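Methionyl-tRNA formyltransferase (Clostridium thermocellum, PDB 1ZGH) probably transfers a formyl group from 10-formyltetrahydrofolate to the amino group of methionine carried by initiator tRNA. Local coordinates at residues L208-Y212 against S241-I247; R195-E201 against Y214-L218; Q118-R123 against F192-K196. All blocks are in the same frame, centred on the assembly; numbering follows the deposited sequence.

Contact 1. Residues L208-Y212 against S241-I247; sequences LEKIY and SMKNGKI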
loop_
_atom_site.group_PDB
_atom_site.type_symbol
_atom_site.label_atom_id
_atom_site.label_comp_id
_atom_site.label_asym_id
_atom_site.label_seq_id
_atom_site.Cartn_x
_atom_site.Cartn_y
_atom_site.Cartn_z
ATOM N N LEU A 208 0.615 -9.178 25.073
ATOM C CA LEU A 208 0.116 -10.179 24.146
ATOM C C LEU A 208 -0.562 -9.578 22.889
ATOM O O LEU A 208 -0.341 -10.082 21.791
ATOM C CB LEU A 208 -0.851 -11.137 24.852
ATOM C CG LEU A 208 -1.159 -12.424 24.085
ATOM C CD1 LEU A 208 0.046 -13.357 24.025
ATOM C CD2 LEU A 208 -2.346 -13.124 24.754
ATOM N N GLU A 209 -1.340 -8.503 23.052
ATOM C CA GLU A 209 -2.023 -7.849 21.920
ATOM C C GLU A 209 -0.997 -7.225 20.990
ATOM O O GLU A 209 -1.184 -7.266 19.780
ATOM C CB GLU A 209 -3.028 -6.752 22.325
ATOM C CG GLU A 209 -3.820 -6.239 21.032
ATOM C CD GLU A 209 -5.133 -5.536 21.366
ATOM O OE1 GLU A 209 -5.440 -5.384 22.573
ATOM O OE2 GLU A 209 -5.869 -5.144 20.419
ATOM N N LYS A 210 0.089 -6.664 21.540
ATOM C CA LYS A 210 1.143 -6.096 20.686
ATOM C C LYS A 210 1.857 -7.179 19.883
ATOM O O LYS A 210 2.169 -6.976 18.715
ATOM C CB LYS A 210 2.152 -5.285 21.500
ATOM C CG LYS A 210 3.131 -4.491 20.638
ATOM N N ILE A 211 2.107 -8.338 20.501
ATOM C CA ILE A 211 2.632 -9.509 19.777
ATOM C C ILE A 211 1.719 -9.913 18.627
ATOM O O ILE A 211 2.179 -10.089 17.479
ATOM C CB ILE A 211 2.964 -10.701 20.690
ATOM C CG1 ILE A 211 4.071 -10.338 21.668
ATOM C CG2 ILE A 211 3.412 -11.912 19.864
ATOM C CD1 ILE A 211 4.286 -11.380 22.759
ATOM N N TYR A 212 0.422 -10.018 18.921
ATOM C CA TYR A 212 -0.590 -10.310 17.919
ATOM C C TYR A 212 -0.542 -9.295 16.744
ATOM O O TYR A 212 -0.536 -9.708 15.577
ATOM C CB TYR A 212 -1.964 -10.313 18.576
ATOM C CG TYR A 212 -3.136 -10.571 17.650
ATOM C CD1 TYR A 212 -3.448 -11.865 17.251
ATOM C CD2 TYR A 212 -3.936 -9.518 17.182
ATOM C CE1 TYR A 212 -4.493 -12.091 16.443
ATOM C CE2 TYR A 212 -4.979 -9.728 16.354
ATOM C CZ TYR A 212 -5.269 -11.031 15.975
ATOM O OH TYR A 212 -6.357 -11.305 15.193
ATOM N N SER A 241 -4.036 -16.125 15.803
ATOM C CA SER A 241 -5.435 -16.072 16.201
ATOM C C SER A 241 -5.446 -15.981 17.718
ATOM O O SER A 241 -4.774 -16.749 18.398
ATOM C CB SER A 241 -6.164 -17.316 15.677
ATOM O OG SER A 241 -7.550 -17.302 15.865
HETATM N N MSE A 242 -6.192 -15.021 18.239
HETATM C CA MSE A 242 -6.200 -14.740 19.639
HETATM C C MSE A 242 -7.240 -15.608 20.350
HETATM O O MSE A 242 -8.373 -15.730 19.935
HETATM C CB MSE A 242 -6.409 -13.234 19.872
HETATM C CG MSE A 242 -6.483 -12.860 21.331
HETATM SE SE MSE A 242 -4.657 -12.945 22.137
HETATM C CE MSE A 242 -4.069 -11.142 21.462
ATOM N N LYS A 243 -6.809 -16.237 21.437
ATOM C CA LYS A 243 -7.674 -17.010 22.297
ATOM C C LYS A 243 -7.538 -16.448 23.750
ATOM O O LYS A 243 -6.773 -15.543 23.994
ATOM C CB LYS A 243 -7.277 -18.485 22.244
ATOM C CG LYS A 243 -7.397 -19.173 20.853
ATOM C CD LYS A 243 -8.810 -19.153 20.336
ATOM C CE LYS A 243 -9.021 -19.871 18.925
ATOM N NZ LYS A 243 -10.390 -19.516 18.336
ATOM N N ASN A 244 -8.262 -17.019 24.696
ATOM C CA ASN A 244 -8.152 -16.564 26.059
ATOM C C ASN A 244 -6.765 -16.868 26.577
ATOM O O ASN A 244 -6.390 -18.014 26.650
ATOM C CB ASN A 244 -9.189 -17.212 26.942
ATOM C CG ASN A 244 -9.162 -16.639 28.346
ATOM O OD1 ASN A 244 -9.253 -15.424 28.537
ATOM N ND2 ASN A 244 -8.958 -17.481 29.301
ATOM N N GLY A 245 -6.008 -15.820 26.893
ATOM C CA GLY A 245 -4.685 -15.979 27.498
ATOM C C GLY A 245 -3.562 -16.443 26.590
ATOM O O GLY A 245 -2.438 -16.663 27.053
ATOM N N LYS A 246 -3.829 -16.599 25.287
ATOM C CA LYS A 246 -2.808 -17.086 24.374
ATOM C C LYS A 246 -3.068 -16.705 22.915
ATOM O O LYS A 246 -4.208 -16.406 22.534
ATOM C CB LYS A 246 -2.713 -18.620 24.458
ATOM C CG LYS A 246 -3.896 -19.371 23.942
ATOM C CD LYS A 246 -3.833 -20.824 24.378
ATOM C CE LYS A 246 -4.939 -21.654 23.803
ATOM N NZ LYS A 246 -4.874 -23.014 24.423
ATOM N N ILE A 247 -2.018 -16.767 22.119
ATOM C CA ILE A 247 -2.122 -16.646 20.641
ATOM C C ILE A 247 -1.742 -18.012 20.086
ATOM O O ILE A 247 -0.747 -18.588 20.521
ATOM C CB ILE A 247 -1.108 -15.623 20.100
ATOM C CG1 ILE A 247 -1.423 -14.219 20.614
ATOM C CG2 ILE A 247 -0.990 -15.689 18.542
ATOM C CD1 ILE A 247 -0.287 -13.245 20.349
#
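Leu208 opens the contact with both branches: CD2 meets SE of the selenomethionine Met242 at 3.5 Å, while CD1 lies alongside CD1 of Ile247 at 3.7 Å, the two side chains running past each other in opposite senses. Ile247 CD1 also comes to 3.5 Å from Leu208 O, the acceptor of the helical bond from Tyr212 N. Glu209 directs CB away from the strands and touches Met242 CE through its backbone CA, at 3.9 Å. About one turn after Leu208, Ile211 brings CG2 to 4.0 Å from Ile247 CD1 and also rests on Ile202 and Phe206. Tyr212 closes the patch: its CB is 3.7 Å from Met242 CE and 3.8 Å from Ile247 CD1, the one methyl that touches all three of Leu208, Ile211 and Tyr212. Ser241 CA lies at the edge of the Tyr212 ring, near the ring plane, closest to CE1. Met242 serves both Leu208 and Tyr212 because its chain bends at chi2 (74°) and chi3 (81°), which folds CE back toward the helix. No hydrogen bond crosses the contact. Strand 241-243 runs nearly antiparallel to helix 208-212, at 161°, and a type II turn from Lys243 to Lys246 leads into the next strand. The helix thus packs on the turn end of the beta hairpin formed by strands 233-243 and 246-254, neighbours in the three-stranded antiparallel sheet of the C-terminal domain.

Contact 2. Residues R195-E201 against Y214-L218; sequences RKPEQSE and YIRML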
loop_
_atom_site.group_PDB
_atom_site.type_symbol
_atom_site.label_atom_id
_atom_site.label_comp_id
_atom_site.label_asym_id
_atom_site.label_seq_id
_atom_site.Cartn_x
_atom_site.Cartn_y
_atom_site.Cartn_z
ATOM N N ARG A 195 10.077 0.973 7.403
ATOM C CA ARG A 195 10.552 0.017 8.396
ATOM C C ARG A 195 11.555 -0.930 7.718
ATOM O O ARG A 195 11.399 -1.245 6.552
ATOM C CB ARG A 195 9.352 -0.706 9.060
ATOM C CG ARG A 195 8.717 0.197 10.177
ATOM C CD ARG A 195 7.458 -0.351 10.894
ATOM N NE ARG A 195 7.764 -1.478 11.818
ATOM C CZ ARG A 195 7.897 -2.731 11.407
ATOM N NH1 ARG A 195 7.718 -3.022 10.154
ATOM N NH2 ARG A 195 8.220 -3.697 12.241
ATOM N N LYS A 196 12.604 -1.327 8.433
ATOM C CA LYS A 196 13.584 -2.308 7.940
ATOM C C LYS A 196 13.189 -3.757 8.363
ATOM O O LYS A 196 12.399 -3.934 9.269
ATOM C CB LYS A 196 14.975 -1.956 8.473
ATOM C CG LYS A 196 15.478 -0.575 8.037
ATOM N N PRO A 197 13.693 -4.789 7.653
ATOM C CA PRO A 197 13.452 -6.196 8.049
ATOM C C PRO A 197 13.812 -6.537 9.497
ATOM O O PRO A 197 13.123 -7.317 10.138
ATOM C CB PRO A 197 14.347 -6.994 7.101
ATOM C CG PRO A 197 14.488 -6.119 5.869
ATOM C CD PRO A 197 14.436 -4.683 6.375
ATOM N N GLU A 198 14.879 -5.934 10.021
ATOM C CA GLU A 198 15.262 -6.149 11.418
ATOM C C GLU A 198 14.182 -5.701 12.420
ATOM O O GLU A 198 14.125 -6.210 13.540
ATOM C CB GLU A 198 16.566 -5.418 11.724
ATOM C CG GLU A 198 17.773 -5.879 10.896
ATOM C CD GLU A 198 17.747 -5.498 9.378
ATOM O OE1 GLU A 198 17.004 -4.590 8.927
ATOM O OE2 GLU A 198 18.515 -6.135 8.626
ATOM N N GLN A 199 13.327 -4.763 12.027
ATOM C CA GLN A 199 12.277 -4.242 12.932
ATOM C C GLN A 199 11.053 -5.194 13.017
ATOM O O GLN A 199 10.071 -4.908 13.744
ATOM C CB GLN A 199 11.814 -2.856 12.478
ATOM C CG GLN A 199 12.881 -1.779 12.654
ATOM C CD GLN A 199 12.433 -0.462 12.030
ATOM O OE1 GLN A 199 12.602 -0.234 10.833
ATOM N NE2 GLN A 199 11.851 0.402 12.847
ATOM N N SER A 200 11.143 -6.315 12.309
ATOM C CA SER A 200 10.208 -7.437 12.503
ATOM C C SER A 200 10.380 -8.252 13.797
ATOM O O SER A 200 9.529 -9.082 14.140
ATOM C CB SER A 200 10.330 -8.374 11.310
ATOM O OG SER A 200 9.854 -7.730 10.157
ATOM N N GLU A 201 11.468 -8.010 14.527
ATOM C CA GLU A 201 11.780 -8.738 15.735
ATOM C C GLU A 201 10.824 -8.340 16.866
ATOM O O GLU A 201 10.656 -7.162 17.139
ATOM C CB GLU A 201 13.247 -8.500 16.170
ATOM C CG GLU A 201 13.694 -9.496 17.240
ATOM C CD GLU A 201 15.137 -9.325 17.700
ATOM O OE1 GLU A 201 15.848 -8.458 17.169
ATOM O OE2 GLU A 201 15.556 -10.078 18.598
ATOM N N TYR A 214 1.984 -7.348 15.849
ATOM C CA TYR A 214 3.245 -7.589 15.082
ATOM C C TYR A 214 3.146 -8.754 14.084
ATOM O O TYR A 214 3.507 -8.630 12.928
ATOM C CB TYR A 214 4.457 -7.782 16.015
ATOM C CG TYR A 214 5.260 -6.515 16.184
ATOM C CD1 TYR A 214 4.694 -5.388 16.782
ATOM C CD2 TYR A 214 6.591 -6.446 15.755
ATOM C CE1 TYR A 214 5.428 -4.205 16.916
ATOM C CE2 TYR A 214 7.343 -5.266 15.893
ATOM C CZ TYR A 214 6.748 -4.161 16.467
ATOM O OH TYR A 214 7.471 -3.017 16.655
ATOM N N ILE A 215 2.642 -9.902 14.542
ATOM C CA ILE A 215 2.478 -11.041 13.668
ATOM C C ILE A 215 1.520 -10.742 12.501
ATOM O O ILE A 215 1.885 -10.952 11.326
ATOM C CB ILE A 215 2.001 -12.304 14.414
ATOM C CG1 ILE A 215 3.015 -12.692 15.505
ATOM C CG2 ILE A 215 1.781 -13.450 13.381
ATOM C CD1 ILE A 215 2.502 -13.789 16.410
ATOM N N ARG A 216 0.329 -10.224 12.800
ATOM C CA ARG A 216 -0.641 -9.967 11.735
ATOM C C ARG A 216 -0.199 -8.870 10.735
ATOM O O ARG A 216 -0.468 -9.005 9.553
ATOM C CB ARG A 216 -2.014 -9.622 12.277
ATOM C CG ARG A 216 -2.196 -8.182 12.782
ATOM C CD ARG A 216 -3.476 -8.122 13.570
ATOM N NE ARG A 216 -3.681 -6.848 14.255
ATOM C CZ ARG A 216 -4.236 -5.770 13.717
ATOM N NH1 ARG A 216 -4.690 -5.754 12.460
ATOM N NH2 ARG A 216 -4.389 -4.710 14.463
HETATM N N MSE A 217 0.470 -7.828 11.232
HETATM C CA MSE A 217 0.821 -6.653 10.423
HETATM C C MSE A 217 1.959 -6.979 9.454
HETATM O O MSE A 217 2.128 -6.273 8.476
HETATM C CB MSE A 217 1.178 -5.435 11.264
HETATM C CG MSE A 217 2.629 -5.387 11.777
HETATM SE SE MSE A 217 2.916 -3.937 13.043
HETATM C CE MSE A 217 4.964 -3.987 13.072
ATOM N N LEU A 218 2.706 -8.053 9.738
ATOM C CA LEU A 218 3.754 -8.572 8.858
ATOM C C LEU A 218 3.429 -9.846 8.058
ATOM O O LEU A 218 4.309 -10.382 7.353
ATOM C CB LEU A 218 5.033 -8.752 9.683
ATOM C CG LEU A 218 5.538 -7.443 10.290
ATOM C CD1 LEU A 218 6.477 -7.685 11.469
ATOM C CD2 LEU A 218 6.172 -6.561 9.266
#
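Arg195 carries its guanidinium to Met217 and Leu218, and its side chain can be followed outward from CB. CB points toward the helix, and the chain continues extended through CG to CD before bending at chi3 (72°), which swings the charged group round to meet the helix side chains. NE lies 4.0 Å from CE of the selenomethionine Met217, but its main polar partner is the carboxylate of Glu122. At CZ the same methyl is closer, 3.6 Å away, and it sits over one face of the guanidinium, displaced toward the rim. NH1 meets Leu218 CD2 at 4.0 Å. NH2 comes to 3.4 Å from Met217 CE and approaches CE2 of Tyr214 obliquely at 4.1 Å; it also nears Gln199 O, at an angle too poor for a hydrogen bond. Gln199 O meets the edge of the Tyr214 ring, 3.5 Å from CE2. The methyl of Met217 is held from a second direction, since it stands 3.7 Å above the centre of the Tyr214 ring, whose plane is turned 85° from that of the guanidinium. Farther along the loop, Ser200 OG packs 3.6 Å from Leu218 CD1 while it bonds to Pro224 O. No hydrogen bond spans the two segments. The contact therefore joins loop to helix mainly by van der Waals contact, with a cation lying on a selenomethionine methyl, while its charge is probably balanced chiefly by Glu122.

Contact 3. Residues Q118-R123 against F192-K196; sequences QNLIER and FQRRK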
loop_
_atom_site.group_PDB
_atom_site.type_symbol
_atom_site.label_atom_id
_atom_site.label_comp_id
_atom_site.label_asym_id
_atom_site.label_seq_id
_atom_site.Cartn_x
_atom_site.Cartn_y
_atom_site.Cartn_z
ATOM N N GLN A 118 2.141 -0.827 8.923
ATOM C CA GLN A 118 2.850 -1.175 10.132
ATOM C C GLN A 118 2.967 0.037 11.051
ATOM O O GLN A 118 2.763 -0.082 12.257
ATOM C CB GLN A 118 4.240 -1.768 9.816
ATOM C CG GLN A 118 4.219 -3.085 9.045
ATOM C CD GLN A 118 3.918 -2.950 7.556
ATOM O OE1 GLN A 118 4.184 -1.907 6.972
ATOM N NE2 GLN A 118 3.337 -4.007 6.933
ATOM N N ASN A 119 3.217 1.215 10.484
ATOM C CA ASN A 119 3.257 2.433 11.296
ATOM C C ASN A 119 1.892 2.763 11.953
ATOM O O ASN A 119 1.840 3.195 13.115
ATOM C CB ASN A 119 3.769 3.594 10.474
ATOM C CG ASN A 119 5.287 3.698 10.494
ATOM O OD1 ASN A 119 5.897 3.870 11.576
ATOM N ND2 ASN A 119 5.907 3.608 9.322
ATOM N N LEU A 120 0.793 2.487 11.236
ATOM C CA LEU A 120 -0.567 2.700 11.779
ATOM C C LEU A 120 -0.927 1.687 12.889
ATOM O O LEU A 120 -1.445 2.070 13.930
ATOM C CB LEU A 120 -1.607 2.602 10.655
ATOM C CG LEU A 120 -1.566 3.767 9.651
ATOM C CD1 LEU A 120 -2.309 3.340 8.362
ATOM C CD2 LEU A 120 -2.159 5.028 10.256
ATOM N N ILE A 121 -0.669 0.401 12.626
ATOM C CA ILE A 121 -0.962 -0.678 13.578
ATOM C C ILE A 121 -0.098 -0.568 14.836
ATOM O O ILE A 121 -0.652 -0.638 15.935
ATOM C CB ILE A 121 -0.906 -2.072 12.949
ATOM C CG1 ILE A 121 -2.043 -2.209 11.935
ATOM C CG2 ILE A 121 -1.048 -3.210 14.051
ATOM C CD1 ILE A 121 -2.051 -3.535 11.174
ATOM N N GLU A 122 1.204 -0.293 14.703
ATOM C CA GLU A 122 2.031 0.113 15.884
ATOM C C GLU A 122 1.434 1.210 16.733
ATOM O O GLU A 122 1.619 1.244 17.965
ATOM C CB GLU A 122 3.399 0.612 15.441
ATOM C CG GLU A 122 4.358 -0.472 15.082
ATOM C CD GLU A 122 5.747 0.100 14.834
ATOM O OE1 GLU A 122 6.316 0.750 15.760
ATOM O OE2 GLU A 122 6.243 -0.062 13.702
ATOM N N ARG A 123 0.810 2.189 16.098
ATOM C CA ARG A 123 0.218 3.280 16.828
ATOM C C ARG A 123 -1.169 2.920 17.415
ATOM O O ARG A 123 -1.841 3.788 17.912
ATOM C CB ARG A 123 0.165 4.536 15.972
ATOM C CG ARG A 123 1.557 5.148 15.740
ATOM C CD ARG A 123 1.569 6.204 14.667
ATOM N NE ARG A 123 2.872 6.863 14.562
ATOM C CZ ARG A 123 3.981 6.283 14.108
ATOM N NH1 ARG A 123 3.974 5.036 13.674
ATOM N NH2 ARG A 123 5.111 6.973 14.059
ATOM N N PHE A 192 6.125 9.330 8.825
ATOM C CA PHE A 192 6.428 7.942 9.088
ATOM C C PHE A 192 7.737 7.605 8.403
ATOM O O PHE A 192 8.031 8.152 7.341
ATOM C CB PHE A 192 5.361 7.070 8.429
ATOM C CG PHE A 192 4.035 7.067 9.112
ATOM C CD1 PHE A 192 3.855 7.585 10.381
ATOM C CD2 PHE A 192 2.960 6.437 8.484
ATOM C CE1 PHE A 192 2.598 7.509 11.019
ATOM C CE2 PHE A 192 1.711 6.337 9.113
ATOM C CZ PHE A 192 1.538 6.859 10.396
ATOM N N GLN A 193 8.461 6.645 8.968
ATOM C CA GLN A 193 9.677 6.109 8.371
ATOM C C GLN A 193 9.469 4.700 7.845
ATOM O O GLN A 193 8.670 3.925 8.387
ATOM C CB GLN A 193 10.779 6.078 9.411
ATOM C CG GLN A 193 10.987 7.403 10.061
ATOM C CD GLN A 193 12.286 7.489 10.831
ATOM O OE1 GLN A 193 12.300 7.327 12.060
ATOM N NE2 GLN A 193 13.390 7.764 10.120
ATOM N N ARG A 194 10.210 4.379 6.788
ATOM C CA ARG A 194 10.169 3.076 6.191
ATOM C C ARG A 194 10.755 2.091 7.187
ATOM O O ARG A 194 11.763 2.354 7.804
ATOM C CB ARG A 194 10.918 3.032 4.857
ATOM C CG ARG A 194 10.590 1.744 4.085
ATOM N N ARG A 195 10.077 0.973 7.403
ATOM C CA ARG A 195 10.552 0.017 8.396
ATOM C C ARG A 195 11.555 -0.930 7.718
ATOM O O ARG A 195 11.399 -1.245 6.552
ATOM C CB ARG A 195 9.352 -0.706 9.060
ATOM C CG ARG A 195 8.717 0.197 10.177
ATOM C CD ARG A 195 7.458 -0.351 10.894
ATOM N NE ARG A 195 7.764 -1.478 11.818
ATOM C CZ ARG A 195 7.897 -2.731 11.407
ATOM N NH1 ARG A 195 7.718 -3.022 10.154
ATOM N NH2 ARG A 195 8.220 -3.697 12.241
ATOM N N LYS A 196 12.604 -1.327 8.433
ATOM C CA LYS A 196 13.584 -2.308 7.940
ATOM C C LYS A 196 13.189 -3.757 8.363
ATOM O O LYS A 196 12.399 -3.934 9.269
ATOM C CB LYS A 196 14.975 -1.956 8.473
ATOM C CG LYS A 196 15.478 -0.575 8.037
HETATM O O HOH W 1 7.776 5.856 11.575
#
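Asn119 reaches Gln193 with both ends of its amide, directly through ND2 and through a water from OD1. ND2 donates to Gln193 O over 2.9 Å, with an N-H...O angle of 156° and the acceptor in the amide plane; Gly114 O and Ser115 O add weak bonds. OD1 accepts from the water at 2.7 Å, and this water in turn accepts from Gln193 N at 2.8 Å, so both backbone polar atoms of Gln193 are engaged. OD1 also receives Arg123 NH1 at 3.1 Å, and the same nitrogen reaches Asn119 O, which lies in the guanidinium plane. Held like this, the amide stacks on the Phe192 ring, their planes 22° apart, and Asn119 CB makes a CH-pi contact 3.6 Å from the ring centroid. Phe192 CE1 lies over the centre of the Arg123 guanidinium, while Leu120 CD2 touches the ring's edge. Beyond this cluster, Glu122 OE2 forms a salt bridge with Arg195 NE at 2.8 Å, the two flat groups 78° apart. Gln118 packs CB and CG against Arg195 NH1, and its NE2 is bonded to Met217 O. With one firm and two weak acceptors at ND2 and two donors at OD1, the amide is probably fixed in rotation, and the loop is tied to the helix by its backbone as well as by charge.

How the contacts relate
Contact 1 is a surface contact with no buried residue among those that touch, whereas contacts 2 and 3 are partly buried and lie nearer the centre of the chain. Contacts 1 and 2 use successive parts of helix 208-217, their centres about 17 Å apart, but meet different partners: a hairpin in one case, a loop in the other. Contacts 2 and 3 share Arg195 and lie only about 9 Å apart between centres; their two helices also meet directly, Ile121 packing on Met217. The chemistry changes accordingly, from essentially apolar at the hairpin, with no hydrogen bond across, through a charged group on nonpolar surface, to a hydrogen-bonded and salt-bridged contact built round a packed aromatic ring.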